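Local coordinates for transcriptional regulatory protein RcsB (Escherichia coli, PDB 5I4C), which serves as the response regulator of the Rcs stress signalling system, binding regulatory DNA to control genes for capsule synthesis, biofilm formation and cell division, at residues 6-11 against 21-26; 72-75 against 80-83; 105-110 against 114-119. All coordinates share one frame; numbering follows the deposited sequence.

Contact 1: residues 6-11 against 21-26; sequences VIIADD and KSLEQI
Leu23, near the end of helix 13-23, reaches across to Val6 and Ile8 on strand 4-9. Its CB leaves the helix toward the strand but is still too far away to touch it. CG lies beside the backbone N, chi1 -64°, and carries the two methyl groups forward. From CG, CD1 continues the chain almost straight, chi2 -174°, and ends on the strand. At the tip, Leu23 CD1 lies 3.9 Å from Val6 CG2. The same methyl is 4.5 Å from Ile8 CG2, a looser approach. Val6 and Ile8 are two residues apart, so both point from the same face of the sheet. Leu23 CD1 therefore meets a pair of branch methyls, with Val6 the nearer. The contact is small and wholly apolar, and all three residues are buried.

Behind Leu23 the chain turns away. Residues 23-26 form a type I turn, closed by Ile26 N to Leu23 O at 2.9 Å. Lys21 and Glu24 are joined by a salt bridge of 3.1 Å from Lys21 NZ to Glu24 OE1. The amine meets OE1 on the syn side, 23° out of the carboxylate plane. Ile8 also packs on Leu16 and Ile19 of the same helix, so the seam continues along the helix from Leu23. Asp10, just past the strand, bonds to His12 N through OD2.

This is helix-on-sheet packing inside a beta-alpha-beta crossover, formed by strand 4-9, helix 13-23 and strand 29-35. It opens the CheY-like receiver fold. The strand leads to Asp10, which lies close to Asp56, the predicted phosphorylation site. With Asp11 it matches the acidic pair of CheY-like receivers.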
# COMPACT_ATOMS: atom_id res chain seq x y z
N VAL A 6 -0.55 -15.97 -11.28
CA VAL A 6 -1.52 -15.19 -10.49
C VAL A 6 -1.77 -13.84 -11.13
O VAL A 6 -0.90 -13.27 -11.80
CB VAL A 6 -1.10 -15.08 -8.97
CG1 VAL A 6 -0.62 -16.43 -8.38
CG2 VAL A 6 -0.02 -14.05 -8.74
N ILE A 7 -2.99 -13.33 -10.97
CA ILE A 7 -3.36 -11.96 -11.35
C ILE A 7 -3.61 -11.24 -10.05
O ILE A 7 -4.18 -11.84 -9.12
CB ILE A 7 -4.65 -11.97 -12.20
CG1 ILE A 7 -4.40 -12.66 -13.53
CG2 ILE A 7 -5.19 -10.59 -12.39
CD1 ILE A 7 -5.63 -12.71 -14.38
N ILE A 8 -3.22 -9.98 -9.98
CA ILE A 8 -3.45 -9.22 -8.78
C ILE A 8 -4.30 -8.02 -9.15
O ILE A 8 -4.05 -7.35 -10.18
CB ILE A 8 -2.14 -8.86 -8.06
CG1 ILE A 8 -1.21 -7.99 -8.90
CG2 ILE A 8 -1.31 -10.11 -7.75
CD1 ILE A 8 0.09 -7.59 -8.15
N ALA A 9 -5.32 -7.75 -8.34
CA ALA A 9 -6.24 -6.69 -8.67
C ALA A 9 -6.58 -5.86 -7.44
O ALA A 9 -6.98 -6.40 -6.39
CB ALA A 9 -7.49 -7.25 -9.31
N ASP A 10 -6.30 -4.56 -7.55
CA ASP A 10 -6.57 -3.60 -6.46
C ASP A 10 -6.53 -2.23 -7.05
O ASP A 10 -5.70 -1.97 -7.93
CB ASP A 10 -5.53 -3.68 -5.36
CG ASP A 10 -6.02 -2.98 -4.05
OD1 ASP A 10 -6.65 -3.59 -3.21
OD2 ASP A 10 -5.79 -1.81 -3.84
N ASP A 11 -7.35 -1.33 -6.56
CA ASP A 11 -7.31 0.02 -7.18
C ASP A 11 -6.26 0.93 -6.55
O ASP A 11 -6.28 2.10 -6.81
CB ASP A 11 -8.70 0.67 -7.25
CG ASP A 11 -9.30 0.92 -5.90
OD1 ASP A 11 -9.00 0.12 -4.98
OD2 ASP A 11 -10.10 1.89 -5.79
N LYS A 21 6.48 -7.13 -5.20
CA LYS A 21 7.74 -7.23 -4.55
C LYS A 21 7.83 -8.48 -3.70
O LYS A 21 8.81 -9.18 -3.71
CB LYS A 21 7.98 -6.02 -3.67
CG LYS A 21 8.32 -4.71 -4.34
CD LYS A 21 9.51 -4.80 -5.30
CE LYS A 21 8.99 -4.99 -6.73
NZ LYS A 21 10.09 -4.70 -7.70
N SER A 22 6.75 -8.82 -3.03
CA SER A 22 6.74 -10.00 -2.21
C SER A 22 6.76 -11.27 -3.10
O SER A 22 7.53 -12.24 -2.87
CB SER A 22 5.53 -9.99 -1.29
OG SER A 22 5.41 -11.33 -0.82
N LEU A 23 5.93 -11.29 -4.11
CA LEU A 23 5.82 -12.46 -4.95
C LEU A 23 7.06 -12.70 -5.84
O LEU A 23 7.38 -13.85 -6.21
CB LEU A 23 4.55 -12.37 -5.80
CG LEU A 23 3.26 -12.37 -4.94
CD1 LEU A 23 2.03 -12.43 -5.84
CD2 LEU A 23 3.27 -13.56 -4.04
N GLU A 24 7.77 -11.62 -6.13
CA GLU A 24 9.06 -11.74 -6.85
C GLU A 24 10.07 -12.51 -6.03
O GLU A 24 11.03 -12.96 -6.61
CB GLU A 24 9.64 -10.36 -7.28
CG GLU A 24 8.95 -9.88 -8.57
CD GLU A 24 9.19 -8.42 -8.97
OE1 GLU A 24 10.00 -7.72 -8.29
OE2 GLU A 24 8.58 -7.96 -10.00
N GLN A 25 9.91 -12.61 -4.72
CA GLN A 25 10.75 -13.50 -3.93
C GLN A 25 10.39 -15.01 -4.03
O GLN A 25 11.16 -15.84 -3.62
CB GLN A 25 10.76 -13.02 -2.48
CG GLN A 25 11.27 -11.60 -2.29
CD GLN A 25 12.73 -11.44 -2.76
OE1 GLN A 25 13.69 -11.87 -2.09
NE2 GLN A 25 12.89 -10.87 -3.95
N ILE A 26 9.28 -15.38 -4.65
CA ILE A 26 8.80 -16.75 -4.71
C ILE A 26 8.94 -17.28 -6.10
O ILE A 26 8.23 -16.87 -7.02
CB ILE A 26 7.35 -16.80 -4.31
CG1 ILE A 26 7.25 -16.20 -2.91
CG2 ILE A 26 6.81 -18.23 -4.41
CD1 ILE A 26 5.83 -15.99 -2.54

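Contact 2: residues 72-75 against 80-83; sequences KYIK and SLSI
Ile74 on helix 67-77 touches both Leu81 and Ile83 with a single methyl, CG2. This branch is anti to the backbone N, and it faces the incoming chain. Ile74 CG2 lies 3.9 Å from Leu81 CD2. It lies 4.0 Å from Ile83 CD1. Seen from Ile74 CG2, the two partners stand about 93° apart, so the methyl fits into the corner between them.

Ile83, on strand 82-87, is the second main residue. Its CB points toward the helix, and the chain is extended at chi2, 167°, which sends CD1 out to the helix surface. There it meets Ile74 CG2 and a second group, the aliphatic part of Lys75. Ile83 CD1 is 3.8 Å from Lys75 CD.

Lys75 sets out with CB directed away from the strand. Bends at chi2 and chi3, the latter -73°, curl the chain back. CD then rests on Ile83, and NZ is carried on toward the Leu81 carbonyl. Lys75 NZ stops 4.2 Å from Leu81 O, too long for a hydrogen bond. The amine instead makes a weak hydrogen bond with Asp102 O. Around the contact, Ile74 also packs on Leu53 and Ile42, and Leu81 packs on Leu53 and Leu45. The site joins a helix to the start of the next strand in the unit of strand 52-56, helix 67-77 and strand 82-87, part of the receiver domain.

Chemically the contact has two parts. Branched aliphatic groups fill its buried side. The lysine adds the other part: its methylenes supply apolar surface, and the charged end makes only a weak bond, to the carbonyl of Asp102. Apolar contact between side chains, not polar pairing, joins the two segments.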
# COMPACT_ATOMS: atom_id res chain seq x y z
N LYS A 72 -19.58 -13.47 -7.98
CA LYS A 72 -20.58 -14.28 -8.69
C LYS A 72 -20.33 -14.31 -10.18
O LYS A 72 -20.42 -15.35 -10.81
CB LYS A 72 -21.97 -13.69 -8.45
CG LYS A 72 -22.55 -14.03 -7.11
CD LYS A 72 -23.91 -13.34 -6.92
CE LYS A 72 -24.94 -14.36 -6.54
NZ LYS A 72 -26.07 -13.65 -5.93
N TYR A 73 -20.03 -13.18 -10.75
CA TYR A 73 -19.62 -13.11 -12.15
C TYR A 73 -18.43 -14.05 -12.45
O TYR A 73 -18.50 -14.89 -13.37
CB TYR A 73 -19.34 -11.65 -12.58
CG TYR A 73 -19.12 -11.55 -14.06
CD1 TYR A 73 -17.88 -11.90 -14.61
CD2 TYR A 73 -20.19 -11.27 -14.94
CE1 TYR A 73 -17.68 -11.93 -15.97
CE2 TYR A 73 -19.97 -11.25 -16.33
CZ TYR A 73 -18.72 -11.58 -16.83
OH TYR A 73 -18.43 -11.63 -18.14
N ILE A 74 -17.37 -13.94 -11.67
CA ILE A 74 -16.14 -14.75 -11.90
C ILE A 74 -16.39 -16.24 -11.68
O ILE A 74 -15.90 -17.10 -12.47
CB ILE A 74 -14.97 -14.25 -11.03
CG1 ILE A 74 -14.63 -12.82 -11.45
CG2 ILE A 74 -13.74 -15.11 -11.23
CD1 ILE A 74 -13.74 -12.11 -10.53
N LYS A 75 -17.14 -16.59 -10.63
CA LYS A 75 -17.42 -18.01 -10.38
C LYS A 75 -18.18 -18.64 -11.50
O LYS A 75 -17.96 -19.79 -11.79
CB LYS A 75 -18.23 -18.28 -9.13
CG LYS A 75 -17.64 -17.81 -7.82
CD LYS A 75 -16.26 -18.35 -7.53
CE LYS A 75 -16.20 -19.83 -7.13
NZ LYS A 75 -14.76 -20.20 -6.77
N SER A 80 -13.09 -22.51 -12.67
CA SER A 80 -11.93 -23.14 -12.02
C SER A 80 -10.85 -22.14 -11.57
O SER A 80 -9.82 -22.55 -11.08
CB SER A 80 -11.33 -24.15 -12.94
OG SER A 80 -12.36 -25.04 -13.33
N LEU A 81 -11.12 -20.84 -11.72
CA LEU A 81 -10.17 -19.82 -11.26
C LEU A 81 -10.30 -19.71 -9.74
O LEU A 81 -11.41 -19.52 -9.21
CB LEU A 81 -10.49 -18.49 -11.89
CG LEU A 81 -9.55 -17.34 -11.57
CD1 LEU A 81 -8.15 -17.58 -12.07
CD2 LEU A 81 -10.09 -16.05 -12.15
N SER A 82 -9.17 -19.87 -9.07
CA SER A 82 -9.17 -19.83 -7.60
C SER A 82 -9.11 -18.40 -7.25
O SER A 82 -8.53 -17.60 -7.97
CB SER A 82 -7.99 -20.57 -7.04
OG SER A 82 -8.02 -21.93 -7.38
N ILE A 83 -9.74 -18.03 -6.17
CA ILE A 83 -9.81 -16.64 -5.80
C ILE A 83 -9.38 -16.45 -4.35
O ILE A 83 -9.84 -17.17 -3.46
CB ILE A 83 -11.23 -16.14 -5.92
CG1 ILE A 83 -11.70 -16.25 -7.34
CG2 ILE A 83 -11.32 -14.68 -5.44
CD1 ILE A 83 -13.20 -16.03 -7.39

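Contact 3: residues 105-110 against 114-119; sequences GIVLKQ and TDLPKA
Asp115 and Leu108 are joined by one water, which both groups grip. Leu108 N donates to it at 2.9 Å, and the water donates in turn to Asp115 OD2, also at 2.9 Å. The angle at the water between the two partners is about 116°. The water spans a gap too wide for a direct bond. It satisfies an N-H on the outer edge of strand 105-108, the last strand of the receiver sheet within this chain.

Helix 112-124 packs here on that strand. Strand 105-108 and helix 114-119 run nearly antiparallel, at 165°, with axes 8.5 Å apart at closest approach. Val107 is the centre of the apolar part, with its CB toward the helix. Its two methyls divide the work. Val107 CG1, anti to the backbone N at chi1 167°, lies 3.9 Å from Asp115 CB. Asp115 thus gives a methylene to the packing and its carboxylate to the water. Val107 CG2 turns to Ala119, one helical turn further on, with Ala119 CB at 3.8 Å. The small Ala119 also packs on Ile84 and Phe129.

Just beyond the strand, Lys109 starts away from this helix, and its NZ reaches Asp56 in a salt bridge. On the helix, Leu116 reaches in from the flank: its CD2 approaches Val107 CG2 at 4.3 Å.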
# COMPACT_ATOMS: atom_id res chain seq x y z
N GLY A 105 -9.47 -18.26 -0.53
CA GLY A 105 -8.65 -17.62 0.46
C GLY A 105 -9.11 -16.26 0.74
O GLY A 105 -9.79 -15.63 -0.12
N ILE A 106 -8.81 -15.83 1.97
CA ILE A 106 -9.03 -14.47 2.41
C ILE A 106 -7.77 -14.03 3.13
O ILE A 106 -7.29 -14.72 3.98
CB ILE A 106 -10.26 -14.29 3.37
CG1 ILE A 106 -11.55 -14.64 2.64
CG2 ILE A 106 -10.32 -12.84 3.83
CD1 ILE A 106 -12.72 -14.82 3.55
N VAL A 107 -7.24 -12.88 2.76
CA VAL A 107 -6.00 -12.34 3.37
C VAL A 107 -6.25 -10.91 3.74
O VAL A 107 -6.77 -10.17 2.92
CB VAL A 107 -4.87 -12.39 2.31
CG1 VAL A 107 -3.63 -11.56 2.73
CG2 VAL A 107 -4.51 -13.85 2.09
N LEU A 108 -5.80 -10.50 4.91
CA LEU A 108 -5.89 -9.10 5.26
C LEU A 108 -4.93 -8.34 4.38
O LEU A 108 -3.74 -8.64 4.35
CB LEU A 108 -5.58 -8.83 6.71
CG LEU A 108 -6.45 -9.56 7.69
CD1 LEU A 108 -5.99 -9.29 9.14
CD2 LEU A 108 -7.86 -9.09 7.45
N LYS A 109 -5.47 -7.37 3.66
CA LYS A 109 -4.69 -6.66 2.65
C LYS A 109 -3.41 -6.10 3.25
O LYS A 109 -2.33 -6.17 2.65
CB LYS A 109 -5.55 -5.51 2.09
CG LYS A 109 -4.91 -4.83 0.91
CD LYS A 109 -5.55 -3.49 0.54
CE LYS A 109 -6.85 -3.74 -0.08
NZ LYS A 109 -7.27 -2.60 -0.90
N GLN A 110 -3.50 -5.49 4.40
CA GLN A 110 -2.27 -4.85 4.93
C GLN A 110 -1.15 -5.84 5.28
O GLN A 110 -0.03 -5.44 5.42
CB GLN A 110 -2.60 -3.95 6.10
CG GLN A 110 -3.54 -2.80 5.71
CD GLN A 110 -2.92 -1.88 4.67
OE1 GLN A 110 -1.75 -1.53 4.78
NE2 GLN A 110 -3.74 -1.47 3.63
N THR A 114 3.56 -10.62 3.63
CA THR A 114 3.80 -11.82 4.46
C THR A 114 2.79 -12.96 4.29
O THR A 114 3.14 -14.16 4.24
CB THR A 114 3.70 -11.45 5.94
OG1 THR A 114 4.35 -10.21 6.15
CG2 THR A 114 4.34 -12.53 6.79
N ASP A 115 1.52 -12.62 4.23
CA ASP A 115 0.49 -13.66 4.32
C ASP A 115 0.23 -14.30 3.01
O ASP A 115 -0.17 -15.46 3.01
CB ASP A 115 -0.81 -13.11 4.88
CG ASP A 115 -0.68 -12.62 6.33
OD1 ASP A 115 0.30 -13.04 7.00
OD2 ASP A 115 -1.52 -11.79 6.78
N LEU A 116 0.38 -13.59 1.87
CA LEU A 116 0.07 -14.21 0.57
C LEU A 116 0.87 -15.41 0.21
O LEU A 116 0.33 -16.34 -0.39
CB LEU A 116 0.23 -13.29 -0.64
CG LEU A 116 -0.96 -12.45 -1.02
CD1 LEU A 116 -0.50 -11.59 -2.17
CD2 LEU A 116 -2.18 -13.29 -1.42
N PRO A 117 2.18 -15.37 0.49
CA PRO A 117 2.95 -16.54 0.18
C PRO A 117 2.41 -17.77 0.94
O PRO A 117 2.36 -18.88 0.37
CB PRO A 117 4.38 -16.13 0.59
CG PRO A 117 4.36 -14.63 0.33
CD PRO A 117 3.04 -14.23 0.84
N LYS A 118 1.92 -17.56 2.14
CA LYS A 118 1.41 -18.64 2.93
C LYS A 118 0.07 -19.07 2.34
O LYS A 118 -0.22 -20.28 2.27
CB LYS A 118 1.22 -18.25 4.41
CG LYS A 118 2.43 -17.71 5.17
CD LYS A 118 1.90 -17.20 6.51
CE LYS A 118 2.96 -16.73 7.48
NZ LYS A 118 2.59 -17.13 8.87
N ALA A 119 -0.77 -18.10 1.93
CA ALA A 119 -2.06 -18.46 1.33
C ALA A 119 -1.89 -19.25 0.01
O ALA A 119 -2.59 -20.25 -0.27
CB ALA A 119 -2.89 -17.20 1.12
O HOH W 1 -4.32 -12.33 6.54

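In the fold
The contacts come along the chain in the order 1, 2, 3. Each packs a helix on the same five-stranded parallel sheet of the receiver domain: helix 13-23 on strand 4-9, helix 67-77 on strand 82-87, helix 112-124 on the neighbouring strand 105-108. The centres of contacts 1 and 3 are 11 Å apart, and the two touch: Lys109 forms a salt bridge with Asp10, and Pro117 packs on Ile26 and Ser22. Contact 2 lies across the chain's centre, about 18 Å from each, centre to centre. It meets contact 3 through a probable hydrogen bond from Gly105 N to Ile83 O. Asp10 and Lys109 both lie beside Asp56, so contacts 1 and 3 border the predicted phosphorylation site.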